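Local structure of acetyl-CoA acetyltransferase (Mycobacterium smegmatis, 4EGV) at residues P17-V21 with I129-E133; Q119-T123 with L296-D301; A322-L327 with Y415-I419. The protein adopts the thiolase fold as a monomer and probably has acyltransferase activity. The contacts are given in a common frame with arbitrary orientation. Numbering follows the deposited sequence.

Interaction 1 (P17-V21 with I129-E133)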
loop_
_atom_site.group_PDB
_atom_site.type_symbol
_atom_site.label_atom_id
_atom_site.label_comp_id
_atom_site.label_asym_id
_atom_site.label_seq_id
_atom_site.Cartn_x
_atom_site.Cartn_y
_atom_site.Cartn_z
ATOM N N PRO A 17 -22.034 -13.324 19.613
ATOM C CA PRO A 17 -20.899 -13.146 20.551
ATOM C C PRO A 17 -19.480 -13.322 19.989
ATOM O O PRO A 17 -18.547 -12.774 20.533
ATOM C CB PRO A 17 -21.155 -14.184 21.650
ATOM C CG PRO A 17 -22.328 -14.953 21.235
ATOM C CD PRO A 17 -23.060 -14.230 20.155
ATOM N N ARG A 18 -19.345 -14.047 18.881
ATOM C CA ARG A 18 -18.033 -14.295 18.282
ATOM C C ARG A 18 -17.555 -13.187 17.335
ATOM O O ARG A 18 -16.403 -13.185 16.903
ATOM C CB ARG A 18 -18.028 -15.641 17.552
ATOM C CG ARG A 18 -17.607 -16.816 18.419
ATOM C CD ARG A 18 -18.667 -17.906 18.426
ATOM N NE ARG A 18 -18.108 -19.214 18.097
ATOM C CZ ARG A 18 -18.310 -19.843 16.945
ATOM N NH1 ARG A 18 -17.762 -21.033 16.731
ATOM N NH2 ARG A 18 -19.060 -19.286 16.004
ATOM N N THR A 19 -18.445 -12.252 17.017
ATOM C CA THR A 19 -18.142 -11.162 16.114
ATOM C C THR A 19 -16.931 -10.361 16.634
ATOM O O THR A 19 -16.875 -9.999 17.803
ATOM C CB THR A 19 -19.373 -10.277 15.907
ATOM O OG1 THR A 19 -20.461 -11.088 15.462
ATOM C CG2 THR A 19 -19.109 -9.182 14.876
ATOM N N PRO A 20 -15.936 -10.121 15.757
ATOM C CA PRO A 20 -14.725 -9.389 16.083
ATOM C C PRO A 20 -14.881 -7.875 16.017
ATOM O O PRO A 20 -15.468 -7.317 15.081
ATOM C CB PRO A 20 -13.752 -9.865 15.029
ATOM C CG PRO A 20 -14.578 -10.142 13.865
ATOM C CD PRO A 20 -15.881 -10.646 14.376
ATOM N N VAL A 21 -14.370 -7.217 17.041
ATOM C CA VAL A 21 -14.302 -5.776 17.067
ATOM C C VAL A 21 -12.872 -5.293 17.344
ATOM O O VAL A 21 -12.135 -5.891 18.147
ATOM C CB VAL A 21 -15.329 -5.171 18.079
ATOM C CG1 VAL A 21 -16.695 -5.161 17.477
ATOM C CG2 VAL A 21 -15.329 -5.915 19.405
ATOM N N ILE A 129 -11.337 -14.968 14.683
ATOM C CA ILE A 129 -12.112 -14.629 15.857
ATOM C C ILE A 129 -13.582 -15.005 15.636
ATOM O O ILE A 129 -14.213 -15.499 16.584
ATOM C CB ILE A 129 -11.965 -13.150 16.296
ATOM C CG1 ILE A 129 -10.682 -12.932 17.090
ATOM C CG2 ILE A 129 -13.153 -12.714 17.153
ATOM C CD1 ILE A 129 -10.197 -11.514 17.095
ATOM N N ALA A 130 -14.082 -14.871 14.414
ATOM C CA ALA A 130 -15.442 -15.204 14.047
ATOM C C ALA A 130 -15.765 -16.684 14.143
ATOM O O ALA A 130 -16.840 -17.053 14.476
ATOM C CB ALA A 130 -15.712 -14.705 12.701
ATOM N N ALA A 131 -14.792 -17.508 13.864
ATOM C CA ALA A 131 -14.873 -18.919 14.063
ATOM C C ALA A 131 -14.373 -19.306 15.457
ATOM O O ALA A 131 -14.171 -18.496 16.311
ATOM C CB ALA A 131 -14.094 -19.602 13.007
ATOM N N GLY A 132 -14.190 -20.606 15.657
ATOM C CA GLY A 132 -13.685 -21.112 16.919
ATOM C C GLY A 132 -12.178 -21.249 16.875
ATOM O O GLY A 132 -11.647 -22.358 16.807
ATOM N N GLU A 133 -11.482 -20.116 16.905
ATOM C CA GLU A 133 -10.031 -20.117 16.778
ATOM C C GLU A 133 -9.320 -19.233 17.798
ATOM O O GLU A 133 -8.484 -19.713 18.563
ATOM C CB GLU A 133 -9.623 -19.707 15.360
#
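This is a peripheral packing contact between the lead-in and first residue of strand 20-29, the first strand of a thiolase fold, and the C-terminal end of the helix 117-130, and it illustrates how a helix end can pack beside a strand through a small apolar patch. The backbones come close, with CA of Arg18 5.0 Å from CA of Ala130, yet the segments exchange no hydrogen bonds. In the apolar patch the ring of Pro20 sets its CB 3.6 Å from CG2 of Ile129, while its CD faces CB of Ala130 at 4.4 Å. Trp427 touches both Pro20 and Ala130 and so extends this patch, and Ile129 also rests on Met277 and Ser279 of the neighbouring strand 271-279. Thr19 turns away, and its OG1 hydrogen-bonds to the backbone O of Asp16.

Beyond Ala130 the chain leaves helical geometry at Ala131 and makes an inverse gamma turn centred on Gly132. The exposed Arg18 side chain reaches over this exit, presenting one face of its guanidinium to the last helical carbonyl. There NH2 of Arg18 lies 3.5 Å from O of Ala130, but the angle is too poor for a hydrogen bond.

Interaction 2 (Q119-T123 with L296-D301)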
loop_
_atom_site.group_PDB
_atom_site.type_symbol
_atom_site.label_atom_id
_atom_site.label_comp_id
_atom_site.label_asym_id
_atom_site.label_seq_id
_atom_site.Cartn_x
_atom_site.Cartn_y
_atom_site.Cartn_z
ATOM N N GLN A 119 -3.439 -4.828 6.918
ATOM C CA GLN A 119 -4.846 -5.010 6.631
ATOM C C GLN A 119 -5.194 -6.474 6.330
ATOM O O GLN A 119 -6.238 -6.950 6.757
ATOM C CB GLN A 119 -5.339 -4.004 5.568
ATOM C CG GLN A 119 -6.737 -4.124 5.216
ATOM C CD GLN A 119 -7.610 -3.779 6.311
ATOM O OE1 GLN A 119 -8.226 -4.643 6.897
ATOM N NE2 GLN A 119 -7.698 -2.513 6.621
ATOM N N HIS A 120 -4.296 -7.185 5.647
ATOM C CA HIS A 120 -4.400 -8.645 5.503
ATOM C C HIS A 120 -4.512 -9.355 6.880
ATOM O O HIS A 120 -5.331 -10.257 7.079
ATOM C CB HIS A 120 -3.230 -9.182 4.664
ATOM C CG HIS A 120 -3.428 -10.570 4.119
ATOM N ND1 HIS A 120 -3.195 -11.720 4.861
ATOM C CD2 HIS A 120 -3.768 -10.992 2.878
ATOM C CE1 HIS A 120 -3.420 -12.785 4.106
ATOM N NE2 HIS A 120 -3.779 -12.372 2.901
ATOM N N LEU A 121 -3.702 -8.899 7.822
ATOM C CA LEU A 121 -3.636 -9.434 9.157
ATOM C C LEU A 121 -4.887 -9.189 9.966
ATOM O O LEU A 121 -5.392 -10.109 10.629
ATOM C CB LEU A 121 -2.462 -8.773 9.874
ATOM C CG LEU A 121 -1.362 -9.582 10.559
ATOM C CD1 LEU A 121 -1.204 -11.001 10.037
ATOM C CD2 LEU A 121 -0.096 -8.768 10.364
ATOM N N ALA A 122 -5.370 -7.942 9.931
ATOM C CA ALA A 122 -6.626 -7.618 10.576
ATOM C C ALA A 122 -7.781 -8.435 9.995
ATOM O O ALA A 122 -8.583 -8.933 10.724
ATOM C CB ALA A 122 -6.909 -6.146 10.496
ATOM N N THR A 123 -7.854 -8.590 8.681
ATOM C CA THR A 123 -8.856 -9.446 8.083
ATOM C C THR A 123 -8.726 -10.937 8.492
ATOM O O THR A 123 -9.713 -11.569 8.862
ATOM C CB THR A 123 -8.875 -9.282 6.561
ATOM O OG1 THR A 123 -9.078 -7.903 6.233
ATOM C CG2 THR A 123 -9.940 -10.180 5.896
ATOM N N LEU A 296 -15.142 -4.579 11.625
ATOM C CA LEU A 296 -14.584 -4.694 10.314
ATOM C C LEU A 296 -15.709 -5.208 9.395
ATOM O O LEU A 296 -15.933 -6.391 9.247
ATOM C CB LEU A 296 -13.351 -5.596 10.354
ATOM C CG LEU A 296 -12.656 -5.910 9.032
ATOM C CD1 LEU A 296 -12.344 -4.686 8.218
ATOM C CD2 LEU A 296 -11.410 -6.712 9.315
ATOM N N ARG A 297 -16.424 -4.281 8.799
ATOM C CA ARG A 297 -17.604 -4.605 8.050
ATOM C C ARG A 297 -17.315 -5.195 6.690
ATOM O O ARG A 297 -17.932 -6.159 6.311
ATOM C CB ARG A 297 -18.546 -3.412 7.955
ATOM C CG ARG A 297 -19.224 -3.078 9.276
ATOM C CD ARG A 297 -20.356 -4.066 9.628
ATOM N NE ARG A 297 -21.457 -4.081 8.658
ATOM C CZ ARG A 297 -22.505 -3.253 8.674
ATOM N NH1 ARG A 297 -22.643 -2.327 9.603
ATOM N NH2 ARG A 297 -23.431 -3.342 7.742
ATOM N N GLY A 298 -16.355 -4.644 5.973
ATOM C CA GLY A 298 -15.964 -5.227 4.708
ATOM C C GLY A 298 -14.501 -5.524 4.607
ATOM O O GLY A 298 -13.678 -4.938 5.286
ATOM N N HIS A 299 -14.179 -6.456 3.734
ATOM C CA HIS A 299 -12.805 -6.854 3.557
ATOM C C HIS A 299 -12.654 -7.607 2.266
ATOM O O HIS A 299 -13.605 -8.194 1.819
ATOM C CB HIS A 299 -12.364 -7.715 4.729
ATOM C CG HIS A 299 -13.455 -8.576 5.291
ATOM N ND1 HIS A 299 -13.668 -9.876 4.885
ATOM C CD2 HIS A 299 -14.389 -8.322 6.235
ATOM C CE1 HIS A 299 -14.689 -10.377 5.554
ATOM N NE2 HIS A 299 -15.152 -9.450 6.368
ATOM N N ALA A 300 -11.470 -7.535 1.660
ATOM C CA ALA A 300 -11.052 -8.417 0.572
ATOM C C ALA A 300 -9.528 -8.394 0.446
ATOM O O ALA A 300 -8.899 -7.434 0.833
ATOM C CB ALA A 300 -11.725 -8.053 -0.726
ATOM N N ASP A 301 -8.951 -9.483 -0.043
ATOM C CA ASP A 301 -7.528 -9.576 -0.327
ATOM C C ASP A 301 -7.308 -10.076 -1.775
ATOM O O ASP A 301 -7.708 -11.176 -2.130
ATOM C CB ASP A 301 -6.787 -10.489 0.684
ATOM C CG ASP A 301 -7.122 -10.182 2.169
ATOM O OD1 ASP A 301 -6.857 -9.057 2.669
ATOM O OD2 ASP A 301 -7.628 -11.091 2.864
#
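Side-chain shape governs this buried crossing of helix 119-123 over strand 296-301, whose axes approach to 8.9 Å at 121°. Thr123 is central. In the m rotamer its OG1 hydrogen-bonds back to O of Gln119 at 3.0 Å, which satisfies the hydroxyl within the helix while OG1 packs 3.6 Å from CB of His299. Leu296, in tp, brings CD2 to 3.9 Å from CA of Thr123. A classic beta bulge, Arg297 and Gly298 opposite Ile419, shifts the alternation so that Leu296, His299 and Asp301 all point at the helix. His299 has an off-rotamer chi1 of 34°; its ring stacks with Trp427 and its ND1 hydrogen-bonds to Asp430. His120, t at chi1, places CD2 3.5 Å from CG of Asp301, whose OD1 hydrogen-bonds to Ser416. Gln119 directs NE2 to Tyr420.

In the thiolase fold this is a central-layer helix of the N-terminal half meeting the first strand of the C-terminal half, with strand 414-421 alongside and helix 317-330 touching His299 and Ala300.

Interaction 3 (A322-L327 with Y415-I419)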
loop_
_atom_site.group_PDB
_atom_site.type_symbol
_atom_site.label_atom_id
_atom_site.label_comp_id
_atom_site.label_asym_id
_atom_site.label_seq_id
_atom_site.Cartn_x
_atom_site.Cartn_y
_atom_site.Cartn_z
ATOM N N ALA A 322 -10.815 -5.898 -5.295
ATOM C CA ALA A 322 -10.741 -5.975 -3.838
ATOM C C ALA A 322 -11.577 -4.905 -3.223
ATOM O O ALA A 322 -12.327 -5.185 -2.308
ATOM C CB ALA A 322 -9.297 -5.900 -3.327
ATOM N N VAL A 323 -11.453 -3.683 -3.724
ATOM C CA VAL A 323 -12.269 -2.572 -3.255
ATOM C C VAL A 323 -13.758 -2.842 -3.423
ATOM O O VAL A 323 -14.519 -2.649 -2.501
ATOM C CB VAL A 323 -11.888 -1.258 -3.938
ATOM C CG1 VAL A 323 -12.956 -0.201 -3.748
ATOM C CG2 VAL A 323 -10.558 -0.741 -3.398
ATOM N N ASN A 324 -14.157 -3.317 -4.591
ATOM C CA ASN A 324 -15.558 -3.574 -4.867
ATOM C C ASN A 324 -16.160 -4.715 -4.075
ATOM O O ASN A 324 -17.303 -4.620 -3.650
ATOM C CB ASN A 324 -15.801 -3.775 -6.357
ATOM C CG ASN A 324 -15.893 -2.466 -7.116
ATOM O OD1 ASN A 324 -16.302 -1.446 -6.553
ATOM N ND2 ASN A 324 -15.503 -2.486 -8.394
ATOM N N GLU A 325 -15.395 -5.783 -3.876
ATOM C CA GLU A 325 -15.806 -6.909 -3.042
ATOM C C GLU A 325 -15.934 -6.520 -1.555
ATOM O O GLU A 325 -16.856 -6.967 -0.859
ATOM C CB GLU A 325 -14.861 -8.094 -3.249
ATOM C CG GLU A 325 -14.977 -9.254 -2.248
ATOM C CD GLU A 325 -16.285 -10.031 -2.354
ATOM O OE1 GLU A 325 -17.020 -9.846 -3.332
ATOM O OE2 GLU A 325 -16.572 -10.834 -1.454
ATOM N N ALA A 326 -15.029 -5.676 -1.072
ATOM C CA ALA A 326 -15.093 -5.164 0.279
ATOM C C ALA A 326 -16.290 -4.286 0.491
ATOM O O ALA A 326 -16.815 -4.241 1.572
ATOM C CB ALA A 326 -13.881 -4.413 0.577
ATOM N N LEU A 327 -16.698 -3.566 -0.549
ATOM C CA LEU A 327 -17.908 -2.773 -0.560
ATOM C C LEU A 327 -19.154 -3.648 -0.464
ATOM O O LEU A 327 -20.059 -3.364 0.298
ATOM C CB LEU A 327 -17.950 -1.916 -1.823
ATOM C CG LEU A 327 -17.845 -0.386 -1.828
ATOM C CD1 LEU A 327 -17.310 0.175 -0.541
ATOM C CD2 LEU A 327 -17.001 0.103 -2.977
ATOM N N TYR A 415 -3.255 -6.185 -2.788
ATOM C CA TYR A 415 -4.149 -5.198 -2.234
ATOM C C TYR A 415 -5.171 -5.787 -1.256
ATOM O O TYR A 415 -5.806 -6.793 -1.507
ATOM C CB TYR A 415 -4.825 -4.458 -3.353
ATOM C CG TYR A 415 -5.072 -3.040 -3.022
ATOM C CD1 TYR A 415 -4.066 -2.092 -3.203
ATOM C CD2 TYR A 415 -6.330 -2.624 -2.564
ATOM C CE1 TYR A 415 -4.282 -0.727 -2.937
ATOM C CE2 TYR A 415 -6.571 -1.271 -2.290
ATOM C CZ TYR A 415 -5.531 -0.316 -2.480
ATOM O OH TYR A 415 -5.757 1.013 -2.206
ATOM N N SER A 416 -5.297 -5.135 -0.110
ATOM C CA SER A 416 -6.131 -5.576 0.992
ATOM C C SER A 416 -6.915 -4.410 1.457
ATOM O O SER A 416 -6.403 -3.332 1.665
ATOM C CB SER A 416 -5.302 -6.122 2.146
ATOM O OG SER A 416 -4.855 -7.414 1.868
ATOM N N VAL A 417 -8.195 -4.641 1.597
ATOM C CA VAL A 417 -9.122 -3.582 1.918
ATOM C C VAL A 417 -9.868 -3.943 3.184
ATOM O O VAL A 417 -10.215 -5.063 3.393
ATOM C CB VAL A 417 -10.110 -3.259 0.720
ATOM C CG1 VAL A 417 -10.973 -2.073 1.059
ATOM C CG2 VAL A 417 -9.356 -3.016 -0.561
ATOM N N GLY A 418 -10.043 -2.966 4.048
ATOM C CA GLY A 418 -10.928 -3.064 5.173
ATOM C C GLY A 418 -11.866 -1.866 5.238
ATOM O O GLY A 418 -11.496 -0.736 4.941
ATOM N N ILE A 419 -13.112 -2.123 5.609
ATOM C CA ILE A 419 -14.085 -1.084 5.821
ATOM C C ILE A 419 -14.525 -1.215 7.250
ATOM O O ILE A 419 -14.873 -2.277 7.682
ATOM C CB ILE A 419 -15.285 -1.179 4.849
ATOM C CG1 ILE A 419 -14.787 -1.116 3.394
ATOM C CG2 ILE A 419 -16.285 -0.087 5.164
ATOM C CD1 ILE A 419 -15.834 -1.115 2.330
#
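Apolar side-chain packing makes up nearly all of this contact, in which a helix of the C-terminal half of the thiolase fold covers one face of its sheet. The axes of helix 322-327 and strand 415-419 run 7.9 Å apart at only 26°, the near-parallel alignment familiar from alpha/beta layers. Side chains alternate along a strand, so Tyr415, Val417 and Ile419 face the helix, and the alignment lets them meet it in turn.

Among aliphatic contacts, Val417 sits in the middle: its CG2 lies 3.8 Å from CG2 of Val323, and its CG1 3.8 Å from CB of Ala326. CD1 of Ile419 meets CD1 of Leu327 at 3.5 Å.

The aromatic contribution comes from Tyr415, which turns a ring edge to Ala322 (CD2 to CB, 4.5 Å) and has CE2 4.2 Å from CG2 of Val323; Ile353 of helix 348-357 touches both Tyr415 and Val323.

Polar atoms meet only apolar ones across the interface, as where O of Ala326 lies 3.4 Å from CD1 of Ile419. Backbone polarity is spent elsewhere, the helix bonding internally and the strand pairing with both 294-303 and 402-409. The small alanines permit the close approach, and the contact depends on burial and complementary shape.

How the interactions relate
The three contacts step across the continuous sheet formed where the strands of the two halves meet, at 20-29 and 294-303. Interactions 1 and 2, with centres about 14 Å apart, share helix 117-130, whose C-terminal end meets the start of strand 20-29 and whose earlier part meets 294-303. Interaction 3, centred about 7 Å from interaction 2, moves one strand further, to 414-421, on the opposite face. These two touch: OD1 of Asp301 is 2.7 Å from OG of Ser416, and N of Ile419 is 2.9 Å from O of Gly298, both probable hydrogen bonds. In classical thiolases the helix equivalent to 117-130 begins near the nucleophilic cysteine, but these contacts themselves are structural packing.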